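Local atomic coordinates of galectin (Danio rerio, PDB entry 6E20), a protein that binds beta-galactoside-containing glycans as a galectin, and probably acts in zebrafish innate immunity by recognising a viral envelope glycoprotein. Residues 91-96 against 107-111; 22-26 against 80-85; 6-11 against 130-134; 45-49 against 77-81; 10-14 against 114-118. Numbering follows the deposited sequence.

Interaction 1. Residues 91-96 against 107-111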
# COMPACT_ATOMS: atom_id res chain seq x y z
N PHE B 91 -9.71 -7.23 -12.47
CA PHE B 91 -10.62 -6.57 -13.43
C PHE B 91 -10.16 -6.68 -14.87
O PHE B 91 -8.98 -6.94 -15.17
CB PHE B 91 -10.88 -5.11 -13.07
CG PHE B 91 -9.82 -4.11 -13.45
CD1 PHE B 91 -8.60 -4.11 -12.80
CD2 PHE B 91 -10.10 -3.10 -14.35
CE1 PHE B 91 -7.64 -3.14 -13.09
CE2 PHE B 91 -9.14 -2.13 -14.63
CZ PHE B 91 -7.92 -2.15 -14.00
N THR B 92 -11.15 -6.43 -15.71
CA THR B 92 -11.09 -6.44 -17.19
C THR B 92 -11.70 -5.11 -17.59
O THR B 92 -12.28 -4.46 -16.69
CB THR B 92 -11.87 -7.66 -17.72
OG1 THR B 92 -13.22 -7.53 -17.26
CG2 THR B 92 -11.31 -8.99 -17.25
N ASN B 93 -11.64 -4.74 -18.86
CA ASN B 93 -12.34 -3.55 -19.40
C ASN B 93 -13.81 -3.61 -18.94
O ASN B 93 -14.41 -2.53 -18.73
CB ASN B 93 -12.30 -3.49 -20.93
CG ASN B 93 -10.90 -3.34 -21.48
OD1 ASN B 93 -10.62 -2.39 -22.21
ND2 ASN B 93 -10.01 -4.27 -21.16
N GLU B 94 -14.38 -4.81 -18.84
CA GLU B 94 -15.84 -5.01 -18.64
C GLU B 94 -16.19 -4.94 -17.15
O GLU B 94 -17.21 -4.29 -16.81
CB GLU B 94 -16.31 -6.34 -19.24
CG GLU B 94 -16.12 -6.45 -20.75
CD GLU B 94 -14.69 -6.67 -21.21
OE1 GLU B 94 -13.92 -7.33 -20.49
OE2 GLU B 94 -14.36 -6.16 -22.29
N GLU B 95 -15.46 -5.59 -16.25
CA GLU B 95 -15.96 -5.65 -14.84
C GLU B 95 -14.85 -5.93 -13.82
O GLU B 95 -13.75 -6.39 -14.20
CB GLU B 95 -17.14 -6.61 -14.70
CG GLU B 95 -16.78 -8.06 -14.82
CD GLU B 95 -17.88 -9.09 -14.57
OE1 GLU B 95 -17.49 -10.23 -14.45
OE2 GLU B 95 -19.10 -8.78 -14.57
N PHE B 96 -15.15 -5.59 -12.57
CA PHE B 96 -14.35 -6.01 -11.39
C PHE B 96 -14.88 -7.34 -10.89
O PHE B 96 -16.11 -7.52 -10.80
CB PHE B 96 -14.44 -4.98 -10.26
CG PHE B 96 -13.89 -3.65 -10.66
CD1 PHE B 96 -14.71 -2.71 -11.28
CD2 PHE B 96 -12.55 -3.36 -10.46
CE1 PHE B 96 -14.21 -1.47 -11.64
CE2 PHE B 96 -12.06 -2.11 -10.79
CZ PHE B 96 -12.89 -1.18 -11.39
N HIS B 107 -19.58 -9.49 -8.87
CA HIS B 107 -19.32 -8.97 -10.23
C HIS B 107 -19.86 -7.55 -10.24
O HIS B 107 -21.02 -7.40 -9.92
CB HIS B 107 -20.02 -9.84 -11.29
CG HIS B 107 -19.46 -11.22 -11.39
ND1 HIS B 107 -19.63 -12.18 -10.40
CD2 HIS B 107 -18.71 -11.81 -12.35
CE1 HIS B 107 -19.00 -13.29 -10.74
NE2 HIS B 107 -18.42 -13.09 -11.94
N PHE B 108 -19.02 -6.55 -10.50
CA PHE B 108 -19.47 -5.14 -10.60
C PHE B 108 -18.91 -4.57 -11.90
O PHE B 108 -17.72 -4.69 -12.15
CB PHE B 108 -19.03 -4.33 -9.37
CG PHE B 108 -19.49 -2.89 -9.45
CD1 PHE B 108 -20.75 -2.53 -9.02
CD2 PHE B 108 -18.69 -1.93 -10.02
CE1 PHE B 108 -21.19 -1.22 -9.16
CE2 PHE B 108 -19.13 -0.62 -10.13
CZ PHE B 108 -20.37 -0.27 -9.71
N PRO B 109 -19.74 -3.96 -12.77
CA PRO B 109 -19.23 -3.43 -14.02
C PRO B 109 -18.20 -2.31 -13.83
O PRO B 109 -18.35 -1.43 -12.98
CB PRO B 109 -20.48 -2.92 -14.75
CG PRO B 109 -21.42 -2.59 -13.62
CD PRO B 109 -21.18 -3.70 -12.61
N ASN B 110 -17.18 -2.36 -14.68
CA ASN B 110 -16.20 -1.28 -14.87
C ASN B 110 -16.80 -0.22 -15.80
O ASN B 110 -16.31 -0.10 -16.95
CB ASN B 110 -14.88 -1.85 -15.38
CG ASN B 110 -13.76 -0.83 -15.43
OD1 ASN B 110 -12.75 -1.09 -16.08
ND2 ASN B 110 -13.93 0.32 -14.80
N ARG B 111 -17.74 0.57 -15.28
CA ARG B 111 -18.47 1.62 -16.05
C ARG B 111 -17.50 2.71 -16.53
O ARG B 111 -17.70 3.19 -17.66
CB ARG B 111 -19.58 2.28 -15.24
CG ARG B 111 -20.61 1.29 -14.71
CD ARG B 111 -21.31 1.88 -13.51
NE ARG B 111 -22.46 1.12 -13.08
CZ ARG B 111 -23.05 1.22 -11.90
NH1 ARG B 111 -22.56 2.04 -10.98
NH2 ARG B 111 -24.09 0.47 -11.61
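Where strand 107-109 ends, N110 becomes the centre of an inverse gamma turn and swings its side chain under the turn of residues 92-95. It gives up 103 Å² to segment 91-96, more than any other residue here. Three backbone hydrogen bonds join the antiparallel segments: F96 N to F108 O (2.8 Å) and F108 N to F96 O (3.1 Å) make F96-F108 a hydrogen-bonded pair, and N110 N donates to E94 O (2.9 Å). E94 is also a Mg2+-binding residue, though this chain binds no metal. Between these bonds E95 and P109 form a non-hydrogen-bonded pair, CA atoms 4.0 Å apart, where proline's missing NH costs no hydrogen bond to residues 91-96. T92 OG1 accepts from E95 N at 3.1 Å, an ST motif that holds the turn. F96 CD1 meets F108 CD2 at 4.2 Å. The chemistry is thus backbone pairing, the N110 side chain packed against the 92-95 turn and a small aromatic contact, closing the open end of the 95-99/105-109 hairpin.

Interaction 2. Residues 22-26 against 80-85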
# COMPACT_ATOMS: atom_id res chain seq x y z
N VAL B 22 -8.60 -5.46 8.84
CA VAL B 22 -9.44 -5.84 10.01
C VAL B 22 -10.42 -4.69 10.22
O VAL B 22 -9.98 -3.56 10.42
CB VAL B 22 -8.59 -6.05 11.26
CG1 VAL B 22 -9.43 -6.58 12.42
CG2 VAL B 22 -7.39 -6.94 10.99
N PRO B 23 -11.75 -4.95 10.17
CA PRO B 23 -12.70 -3.90 10.50
C PRO B 23 -12.42 -3.52 11.95
O PRO B 23 -12.11 -4.40 12.72
CB PRO B 23 -14.08 -4.54 10.28
CG PRO B 23 -13.82 -5.82 9.53
CD PRO B 23 -12.40 -6.23 9.86
N LYS B 24 -12.50 -2.23 12.28
CA LYS B 24 -12.38 -1.75 13.68
C LYS B 24 -13.42 -2.48 14.53
O LYS B 24 -14.48 -2.86 14.04
CB LYS B 24 -12.61 -0.24 13.80
CG LYS B 24 -11.72 0.63 12.94
CD LYS B 24 -10.30 0.71 13.38
CE LYS B 24 -9.46 1.64 12.53
NZ LYS B 24 -9.75 3.07 12.81
N PRO B 25 -13.15 -2.68 15.84
CA PRO B 25 -14.10 -3.39 16.70
C PRO B 25 -15.51 -2.79 16.69
O PRO B 25 -16.44 -3.51 16.88
CB PRO B 25 -13.48 -3.29 18.11
CG PRO B 25 -12.00 -3.07 17.85
CD PRO B 25 -11.91 -2.31 16.54
N ASP B 26 -15.63 -1.47 16.47
CA ASP B 26 -16.91 -0.73 16.50
C ASP B 26 -17.30 -0.33 15.08
O ASP B 26 -18.17 0.56 14.94
CB ASP B 26 -16.80 0.50 17.41
CG ASP B 26 -15.89 1.61 16.89
OD1 ASP B 26 -15.03 1.35 16.01
OD2 ASP B 26 -16.05 2.73 17.38
N ILE B 80 -16.42 -9.56 9.90
CA ILE B 80 -16.74 -9.44 11.34
C ILE B 80 -15.88 -8.35 11.94
O ILE B 80 -14.66 -8.33 11.64
CB ILE B 80 -16.50 -10.77 12.09
CG1 ILE B 80 -17.32 -11.93 11.51
CG2 ILE B 80 -16.79 -10.58 13.57
CD1 ILE B 80 -16.71 -13.28 11.77
N GLN B 81 -16.49 -7.55 12.82
CA GLN B 81 -15.79 -6.53 13.63
C GLN B 81 -14.57 -7.21 14.27
O GLN B 81 -14.72 -8.34 14.84
CB GLN B 81 -16.73 -5.88 14.66
CG GLN B 81 -17.87 -5.04 14.07
CD GLN B 81 -19.16 -5.77 13.79
OE1 GLN B 81 -19.18 -6.96 13.43
NE2 GLN B 81 -20.28 -5.07 13.93
N ASP B 82 -13.41 -6.58 14.13
CA ASP B 82 -12.10 -6.96 14.72
C ASP B 82 -11.58 -8.30 14.18
O ASP B 82 -10.69 -8.87 14.83
CB ASP B 82 -12.17 -7.06 16.25
CG ASP B 82 -10.81 -6.88 16.91
OD1 ASP B 82 -9.93 -6.27 16.30
OD2 ASP B 82 -10.64 -7.33 18.03
N LYS B 83 -12.06 -8.80 13.04
CA LYS B 83 -11.53 -10.07 12.47
C LYS B 83 -10.85 -9.77 11.15
O LYS B 83 -11.47 -9.08 10.33
CB LYS B 83 -12.65 -11.10 12.31
CG LYS B 83 -13.03 -11.74 13.64
CD LYS B 83 -11.80 -12.39 14.28
CE LYS B 83 -11.63 -11.94 15.70
NZ LYS B 83 -12.91 -12.09 16.44
N GLU B 84 -9.62 -10.25 10.99
CA GLU B 84 -8.83 -10.06 9.75
C GLU B 84 -9.59 -10.67 8.57
O GLU B 84 -10.20 -11.73 8.75
CB GLU B 84 -7.44 -10.70 9.79
CG GLU B 84 -6.69 -10.51 8.47
CD GLU B 84 -5.25 -10.97 8.44
OE1 GLU B 84 -4.95 -11.90 7.68
OE2 GLU B 84 -4.43 -10.40 9.17
N PHE B 85 -9.56 -9.98 7.43
CA PHE B 85 -10.07 -10.49 6.14
C PHE B 85 -8.99 -10.27 5.08
O PHE B 85 -8.09 -9.39 5.24
CB PHE B 85 -11.35 -9.78 5.72
CG PHE B 85 -11.16 -8.31 5.47
CD1 PHE B 85 -10.57 -7.85 4.30
CD2 PHE B 85 -11.49 -7.38 6.44
CE1 PHE B 85 -10.35 -6.49 4.09
CE2 PHE B 85 -11.27 -6.02 6.23
CZ PHE B 85 -10.70 -5.58 5.06
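V22, near the end of strand 16-23, fits its side chain against the backbone of 82-84: CG1 lies 3.3 Å from D82 C, and CG2 is 3.7 Å from E84 CA. At P23 the ring points toward the partner segment, its CD 3.0 Å from K83 O and 3.7 Å from F85 CD2 at the edge of the phenyl ring. The same residue supplies the sole hydrogen bond across the segments, D82 N to P23 O (2.9 Å). K24 directs its CA-to-CB bond away, though its O remains 3.8 Å from Q81 CB. P25 borders the turn, with its O 3.3 Å from Q81 CB and its CG 4.1 Å from D82 CG. Facing this path, I80 to K83 form a type II beta turn, closed by K83 N to I80 O at 3.0 Å; D82 takes the left-handed conformation that the third position of such a turn requires, and its carboxylate makes a salt bridge with R127. Beyond the turn, F85 opens strand 85-91, the neighbour of 16-23. The arrangement is a type II beta turn packed against the end of strand 16-23, at one end of the galectin beta sandwich.

Interaction 3. Residues 6-11 against 130-134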
# COMPACT_ATOMS: atom_id res chain seq x y z
N ILE B 6 -3.64 5.68 -1.09
CA ILE B 6 -2.51 5.12 -1.87
C ILE B 6 -2.56 5.73 -3.26
O ILE B 6 -3.57 5.48 -3.95
CB ILE B 6 -2.57 3.58 -1.89
CG1 ILE B 6 -2.58 3.07 -0.44
CG2 ILE B 6 -1.46 3.00 -2.75
CD1 ILE B 6 -2.51 1.60 -0.29
N GLN B 7 -1.51 6.46 -3.64
CA GLN B 7 -1.41 7.11 -4.98
C GLN B 7 -0.26 6.50 -5.77
O GLN B 7 0.87 6.41 -5.23
CB GLN B 7 -1.26 8.61 -4.84
CG GLN B 7 -2.51 9.26 -4.28
CD GLN B 7 -2.25 10.69 -3.89
OE1 GLN B 7 -1.51 10.96 -2.93
NE2 GLN B 7 -2.84 11.60 -4.64
N ASN B 8 -0.54 6.14 -7.03
CA ASN B 8 0.46 5.81 -8.07
C ASN B 8 0.95 4.38 -7.92
O ASN B 8 1.94 4.05 -8.59
CB ASN B 8 1.61 6.82 -8.13
CG ASN B 8 1.29 7.91 -9.14
OD1 ASN B 8 0.20 8.46 -9.11
ND2 ASN B 8 2.21 8.16 -10.06
N MET B 9 0.27 3.57 -7.12
CA MET B 9 0.46 2.09 -7.13
C MET B 9 -0.47 1.50 -8.21
O MET B 9 -1.60 1.18 -7.91
CB MET B 9 0.14 1.51 -5.75
CG MET B 9 0.69 0.12 -5.54
SD MET B 9 0.39 -0.50 -3.87
CE MET B 9 1.00 -2.17 -4.05
N SER B 10 -0.00 1.42 -9.45
CA SER B 10 -0.85 1.16 -10.64
C SER B 10 -1.52 -0.23 -10.57
O SER B 10 -0.86 -1.21 -10.37
CB SER B 10 -0.05 1.35 -11.90
OG SER B 10 0.22 2.74 -12.06
N PHE B 11 -2.83 -0.25 -10.72
CA PHE B 11 -3.66 -1.48 -10.80
C PHE B 11 -4.23 -1.57 -12.22
O PHE B 11 -5.10 -0.74 -12.58
CB PHE B 11 -4.76 -1.41 -9.74
CG PHE B 11 -5.68 -2.61 -9.66
CD1 PHE B 11 -5.21 -3.89 -9.87
CD2 PHE B 11 -7.01 -2.43 -9.31
CE1 PHE B 11 -6.06 -4.98 -9.76
CE2 PHE B 11 -7.87 -3.51 -9.20
CZ PHE B 11 -7.38 -4.79 -9.42
N GLY B 130 -2.45 -4.72 4.49
CA GLY B 130 -1.77 -5.19 3.27
C GLY B 130 -2.45 -4.74 2.00
O GLY B 130 -3.69 -4.85 1.92
N VAL B 131 -1.66 -4.21 1.08
CA VAL B 131 -2.06 -3.96 -0.33
C VAL B 131 -0.97 -4.58 -1.21
O VAL B 131 0.20 -4.16 -1.10
CB VAL B 131 -2.24 -2.47 -0.64
CG1 VAL B 131 -2.83 -2.26 -2.04
CG2 VAL B 131 -3.14 -1.82 0.40
N GLU B 132 -1.37 -5.59 -1.98
CA GLU B 132 -0.50 -6.33 -2.92
C GLU B 132 -1.15 -6.30 -4.30
O GLU B 132 -2.36 -6.60 -4.39
CB GLU B 132 -0.32 -7.78 -2.48
CG GLU B 132 0.34 -7.91 -1.12
CD GLU B 132 0.24 -9.30 -0.52
OE1 GLU B 132 -0.85 -9.65 -0.04
OE2 GLU B 132 1.24 -10.03 -0.55
N ILE B 133 -0.36 -6.00 -5.33
CA ILE B 133 -0.81 -5.97 -6.75
C ILE B 133 0.24 -6.73 -7.56
O ILE B 133 1.39 -6.28 -7.53
CB ILE B 133 -0.99 -4.53 -7.27
CG1 ILE B 133 -2.07 -3.79 -6.48
CG2 ILE B 133 -1.27 -4.51 -8.77
CD1 ILE B 133 -2.13 -2.30 -6.77
N LYS B 134 -0.16 -7.81 -8.23
CA LYS B 134 0.69 -8.51 -9.24
C LYS B 134 -0.21 -9.02 -10.37
O LYS B 134 -1.15 -9.74 -10.11
CB LYS B 134 1.48 -9.65 -8.59
CG LYS B 134 0.62 -10.80 -8.09
CD LYS B 134 1.27 -11.59 -6.99
CE LYS B 134 0.47 -12.83 -6.62
NZ LYS B 134 0.68 -13.21 -5.19
OXT LYS B 134 -0.04 -8.73 -11.55
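Two short ridges of side chains interdigitate here without any hydrogen bond between the segments. From strand 130-133, V131 and I133 both point toward residues 6-11, whereas the intervening E132 points away. I6 meets the first projection, its CD1 3.5 Å from V131 CG2. The extended M9 side chain, with all three chi angles in t, reaches into the gap between the two: its SD is 4.1 Å from V131 CG1 and its CG 3.9 Å from I133 CD1. I133 in turn fills the hollow made by M9, S10 and F11, with CD1 3.7 Å from M9 O and 4.1 Å from F11 CB, and CG2 3.7 Å from S10 O. The axes of strands 9-11 and 130-133 approach to 8.5 Å at 57°, evidence of face packing rather than strand pairing. I6, Q7 and G130-E132 themselves pair antiparallel with a strand of the second subunit, carrying the sheet across. Mainly apolar packing of 285 Å² therefore joins the two sheets at the dimer interface.

Interaction 4. Residues 45-49 against 77-81. With GAL (beta-D-galactopyranose), chain D; NDG (2-acetamido-2-deoxy-alpha-D-glucopyranose), chain C.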
# COMPACT_ATOMS: atom_id res chain seq x y z
N MET B 45 -16.59 -0.07 -3.01
CA MET B 45 -17.09 -1.33 -2.40
C MET B 45 -17.24 -1.10 -0.90
O MET B 45 -16.21 -0.83 -0.26
CB MET B 45 -16.15 -2.50 -2.67
CG MET B 45 -16.66 -3.78 -2.03
SD MET B 45 -15.39 -5.02 -2.05
CE MET B 45 -16.05 -6.16 -0.82
N ASN B 46 -18.45 -1.23 -0.39
CA ASN B 46 -18.84 -0.68 0.92
C ASN B 46 -19.55 -1.77 1.71
O ASN B 46 -20.79 -1.83 1.74
CB ASN B 46 -19.60 0.63 0.71
CG ASN B 46 -20.06 1.30 1.98
OD1 ASN B 46 -21.15 1.88 2.00
ND2 ASN B 46 -19.26 1.21 3.03
N PRO B 47 -18.79 -2.69 2.35
CA PRO B 47 -19.35 -3.58 3.37
C PRO B 47 -19.95 -2.75 4.52
O PRO B 47 -19.25 -1.94 5.10
CB PRO B 47 -18.17 -4.44 3.78
CG PRO B 47 -17.25 -4.42 2.56
CD PRO B 47 -17.37 -2.99 2.07
N ARG B 48 -21.25 -2.94 4.77
CA ARG B 48 -22.04 -2.26 5.83
C ARG B 48 -22.45 -3.28 6.90
O ARG B 48 -23.34 -4.12 6.62
CB ARG B 48 -23.23 -1.57 5.16
CG ARG B 48 -22.82 -0.47 4.18
CD ARG B 48 -24.03 0.14 3.49
NE ARG B 48 -23.67 1.18 2.53
CZ ARG B 48 -24.54 1.92 1.86
NH1 ARG B 48 -25.84 1.75 2.01
NH2 ARG B 48 -24.11 2.84 1.03
N PHE B 49 -21.87 -3.18 8.09
CA PHE B 49 -22.35 -3.92 9.29
C PHE B 49 -23.74 -3.39 9.60
O PHE B 49 -24.72 -4.17 9.70
CB PHE B 49 -21.39 -3.74 10.48
CG PHE B 49 -20.04 -4.36 10.24
CD1 PHE B 49 -19.88 -5.73 10.33
CD2 PHE B 49 -18.96 -3.59 9.81
CE1 PHE B 49 -18.66 -6.33 10.05
CE2 PHE B 49 -17.74 -4.17 9.56
CZ PHE B 49 -17.59 -5.55 9.66
N PHE B 77 -21.97 -11.67 3.28
CA PHE B 77 -21.29 -10.76 4.23
C PHE B 77 -20.37 -11.54 5.17
O PHE B 77 -20.69 -11.68 6.35
CB PHE B 77 -22.28 -9.95 5.06
CG PHE B 77 -21.72 -8.68 5.65
CD1 PHE B 77 -21.58 -7.53 4.87
CD2 PHE B 77 -21.40 -8.61 7.00
CE1 PHE B 77 -21.08 -6.36 5.43
CE2 PHE B 77 -20.89 -7.44 7.55
CZ PHE B 77 -20.74 -6.31 6.77
N PRO B 78 -19.19 -11.99 4.71
CA PRO B 78 -18.27 -12.73 5.56
C PRO B 78 -17.25 -11.77 6.19
O PRO B 78 -16.07 -12.05 6.08
CB PRO B 78 -17.61 -13.68 4.55
CG PRO B 78 -17.49 -12.81 3.31
CD PRO B 78 -18.69 -11.89 3.33
N PHE B 79 -17.71 -10.64 6.73
CA PHE B 79 -16.86 -9.73 7.53
C PHE B 79 -17.35 -9.75 8.97
O PHE B 79 -18.56 -9.89 9.20
CB PHE B 79 -16.89 -8.29 7.00
CG PHE B 79 -16.48 -8.23 5.56
CD1 PHE B 79 -15.14 -8.33 5.20
CD2 PHE B 79 -17.43 -8.11 4.55
CE1 PHE B 79 -14.76 -8.29 3.87
CE2 PHE B 79 -17.04 -8.08 3.22
CZ PHE B 79 -15.71 -8.17 2.89
N ILE B 80 -16.42 -9.56 9.90
CA ILE B 80 -16.74 -9.44 11.34
C ILE B 80 -15.88 -8.35 11.94
O ILE B 80 -14.66 -8.33 11.64
CB ILE B 80 -16.50 -10.77 12.09
CG1 ILE B 80 -17.32 -11.93 11.51
CG2 ILE B 80 -16.79 -10.58 13.57
CD1 ILE B 80 -16.71 -13.28 11.77
N GLN B 81 -16.49 -7.55 12.82
CA GLN B 81 -15.79 -6.53 13.63
C GLN B 81 -14.57 -7.21 14.27
O GLN B 81 -14.72 -8.34 14.84
CB GLN B 81 -16.73 -5.88 14.66
CG GLN B 81 -17.87 -5.04 14.07
CD GLN B 81 -19.16 -5.77 13.79
OE1 GLN B 81 -19.18 -6.96 13.43
NE2 GLN B 81 -20.28 -5.07 13.93
C1 GAL D . -24.70 6.24 -0.08
C2 GAL D . -23.64 6.46 0.98
C3 GAL D . -22.29 6.71 0.32
C4 GAL D . -21.98 5.58 -0.66
C5 GAL D . -23.14 5.46 -1.67
C6 GAL D . -22.98 4.30 -2.68
O2 GAL D . -24.05 7.60 1.73
O3 GAL D . -21.29 6.79 1.30
O4 GAL D . -21.83 4.40 0.13
O5 GAL D . -24.36 5.22 -0.97
O6 GAL D . -24.18 4.11 -3.45
C1 NDG C . -29.93 5.65 -0.41
C2 NDG C . -29.06 4.34 -0.30
C3 NDG C . -27.74 4.55 0.36
C4 NDG C . -27.06 5.80 -0.15
C5 NDG C . -27.98 7.00 0.11
C6 NDG C . -27.32 8.35 -0.24
C7 NDG C . -30.53 2.57 -0.19
C8 NDG C . -31.33 1.30 -0.33
O5 NDG C . -29.18 6.84 -0.65
O3 NDG C . -27.05 3.34 0.07
O4 NDG C . -25.88 5.92 0.64
O6 NDG C . -26.86 8.31 -1.60
O7 NDG C . -30.65 3.49 -0.76
N2 NDG C . -29.54 3.13 0.43
O1 NDG C . -30.73 5.82 0.74
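The contact includes part of the galectin carbohydrate site: N46 and R48 belong to the glycan pocket, while the residues between and beyond them pack into the sandwich. R48 NE donates to N46 OD1 at 2.7 Å, which orients the guanidinium; its NH2 bonds GAL O4 at 2.9 Å, and its NH1 bonds NDG O3 at 2.8 Å. H44, N61 and E71 also hydrogen-bond the galactose, and D54 forms a salt bridge with R48. On the protein side, F49 contributes most, with 111 Å² covered. The edge of F77 meets its face in a T-shaped stack, centroids 5.1 Å apart and planes at 90°, and Q81 CG makes a CH-pi contact on the opposite face, 4.2 Å from the F49 centroid. P47 packs against both rings, its CB 3.9 Å from F77 CE1 and its CG 3.7 Å from F79 CE2. Thus the end of strand 40-47, flanked by strands 30-34 and 58-64, rests on the 77-81 loop, whose F79 also meets F85 of strand 85-91 edge-to-face.

Interaction 5. Residues 10-14 against 114-118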
# COMPACT_ATOMS: atom_id res chain seq x y z
N SER B 10 -0.00 1.42 -9.45
CA SER B 10 -0.85 1.16 -10.64
C SER B 10 -1.52 -0.23 -10.57
O SER B 10 -0.86 -1.21 -10.37
CB SER B 10 -0.05 1.35 -11.90
OG SER B 10 0.22 2.74 -12.06
N PHE B 11 -2.83 -0.25 -10.72
CA PHE B 11 -3.66 -1.48 -10.80
C PHE B 11 -4.23 -1.57 -12.22
O PHE B 11 -5.10 -0.74 -12.58
CB PHE B 11 -4.76 -1.41 -9.74
CG PHE B 11 -5.68 -2.61 -9.66
CD1 PHE B 11 -5.21 -3.89 -9.87
CD2 PHE B 11 -7.01 -2.43 -9.31
CE1 PHE B 11 -6.06 -4.98 -9.76
CE2 PHE B 11 -7.87 -3.51 -9.20
CZ PHE B 11 -7.38 -4.79 -9.42
N LYS B 12 -3.73 -2.53 -12.98
CA LYS B 12 -4.02 -2.66 -14.43
C LYS B 12 -4.89 -3.90 -14.68
O LYS B 12 -4.86 -4.84 -13.86
CB LYS B 12 -2.72 -2.76 -15.23
CG LYS B 12 -1.67 -1.71 -14.91
CD LYS B 12 -0.31 -1.94 -15.58
CE LYS B 12 -0.41 -2.30 -17.06
NZ LYS B 12 0.91 -2.67 -17.64
N VAL B 13 -5.59 -3.91 -15.81
CA VAL B 13 -6.33 -5.09 -16.32
C VAL B 13 -5.39 -6.29 -16.34
O VAL B 13 -4.32 -6.16 -16.96
CB VAL B 13 -6.92 -4.78 -17.71
CG1 VAL B 13 -7.12 -6.03 -18.57
CG2 VAL B 13 -8.22 -4.01 -17.54
N GLY B 14 -5.72 -7.35 -15.59
CA GLY B 14 -5.00 -8.64 -15.59
C GLY B 14 -4.31 -8.93 -14.28
O GLY B 14 -3.88 -10.08 -14.08
N SER B 114 -11.73 2.32 -17.85
CA SER B 114 -10.25 2.45 -17.96
C SER B 114 -9.62 1.08 -17.69
O SER B 114 -10.29 0.22 -17.07
CB SER B 114 -9.68 3.53 -17.09
OG SER B 114 -10.46 4.71 -17.16
N GLU B 115 -8.40 0.87 -18.21
CA GLU B 115 -7.58 -0.35 -18.02
C GLU B 115 -6.51 -0.12 -16.94
O GLU B 115 -5.79 -1.08 -16.64
CB GLU B 115 -6.93 -0.75 -19.35
CG GLU B 115 -7.92 -1.38 -20.31
CD GLU B 115 -7.44 -1.52 -21.74
OE1 GLU B 115 -6.57 -2.37 -21.97
OE2 GLU B 115 -7.93 -0.75 -22.61
N LYS B 116 -6.42 1.09 -16.37
CA LYS B 116 -5.43 1.39 -15.30
C LYS B 116 -5.99 2.42 -14.33
O LYS B 116 -6.47 3.45 -14.79
CB LYS B 116 -4.14 1.91 -15.93
CG LYS B 116 -2.94 2.00 -14.99
CD LYS B 116 -1.65 2.33 -15.71
CE LYS B 116 -1.63 3.74 -16.28
NZ LYS B 116 -0.51 3.91 -17.24
N TYR B 117 -5.86 2.15 -13.03
CA TYR B 117 -6.30 3.02 -11.90
C TYR B 117 -5.13 3.24 -10.94
O TYR B 117 -4.53 2.26 -10.51
CB TYR B 117 -7.52 2.37 -11.24
CG TYR B 117 -8.73 2.32 -12.14
CD1 TYR B 117 -9.29 3.50 -12.60
CD2 TYR B 117 -9.28 1.13 -12.57
CE1 TYR B 117 -10.39 3.51 -13.42
CE2 TYR B 117 -10.40 1.11 -13.39
CZ TYR B 117 -10.95 2.31 -13.83
OH TYR B 117 -12.03 2.35 -14.68
N LYS B 118 -4.81 4.50 -10.63
CA LYS B 118 -3.63 4.89 -9.81
C LYS B 118 -4.09 5.61 -8.52
O LYS B 118 -3.20 6.14 -7.79
CB LYS B 118 -2.70 5.72 -10.69
CG LYS B 118 -2.06 4.91 -11.82
CD LYS B 118 -1.37 5.72 -12.90
CE LYS B 118 -0.50 6.84 -12.36
NZ LYS B 118 0.29 7.46 -13.45
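Strands 10-12 and 116-118 run antiparallel, their axes 4.7 Å apart at closest approach and 161° between directions. Both backbone polar groups of F11 are satisfied by Y117: F11 N donates to Y117 O at 3.0 Å, and Y117 N returns a bond to F11 O at 3.0 Å, a hydrogen-bonded pair. One step on, K12 and K116 form a non-hydrogen-bonded pair with CA atoms 4.4 Å apart, and K12 N is instead taken by the Q15 side chain. The pairing ends with V13 N donating to E115 O at 3.0 Å. Two CA-H...O contacts supplement these bonds: K116 CA to F11 O at 3.5 Å, and K12 CA to E115 O at 3.2 Å. The Y117 hydroxyl accepts a weak bond from S114 N (3.2 Å, 133°) and is also hydrogen-bonded to N110; S114 OG bonds H36. Among side chains, the K12 and K116 stems touch, CG to CG 3.9 Å. On the other face, F11 and Y117 both meet I34. The three backbone bonds thus set and hold the antiparallel register, while the side chains, exposed K12 and K116 against buried F11 and Y117, decide which face lies inward.

Interactions 3 and 5 both begin on the N-terminal strands and share S10 and F11, one reaching across the sandwich to strand 126-133, the other pairing with strand 116-124 in the sheet. Both chain loops enclose interactions 1, 2 and 4, so the N-terminal strands complete the fold. Interaction 1 touches interaction 5, centres 11 Å apart, through Y117-N110, and interaction 3 through F91 against F11. Interactions 2 and 4, centres 9 Å apart, share I80 and Q81 at the other end of the sandwich; the centre of interaction 2 is about 27 Å from that of interaction 1. Interaction 4 alone reaches the bound glycan; interaction 3 lies at the dimer interface, its centre about 22 Å from that of interaction 4.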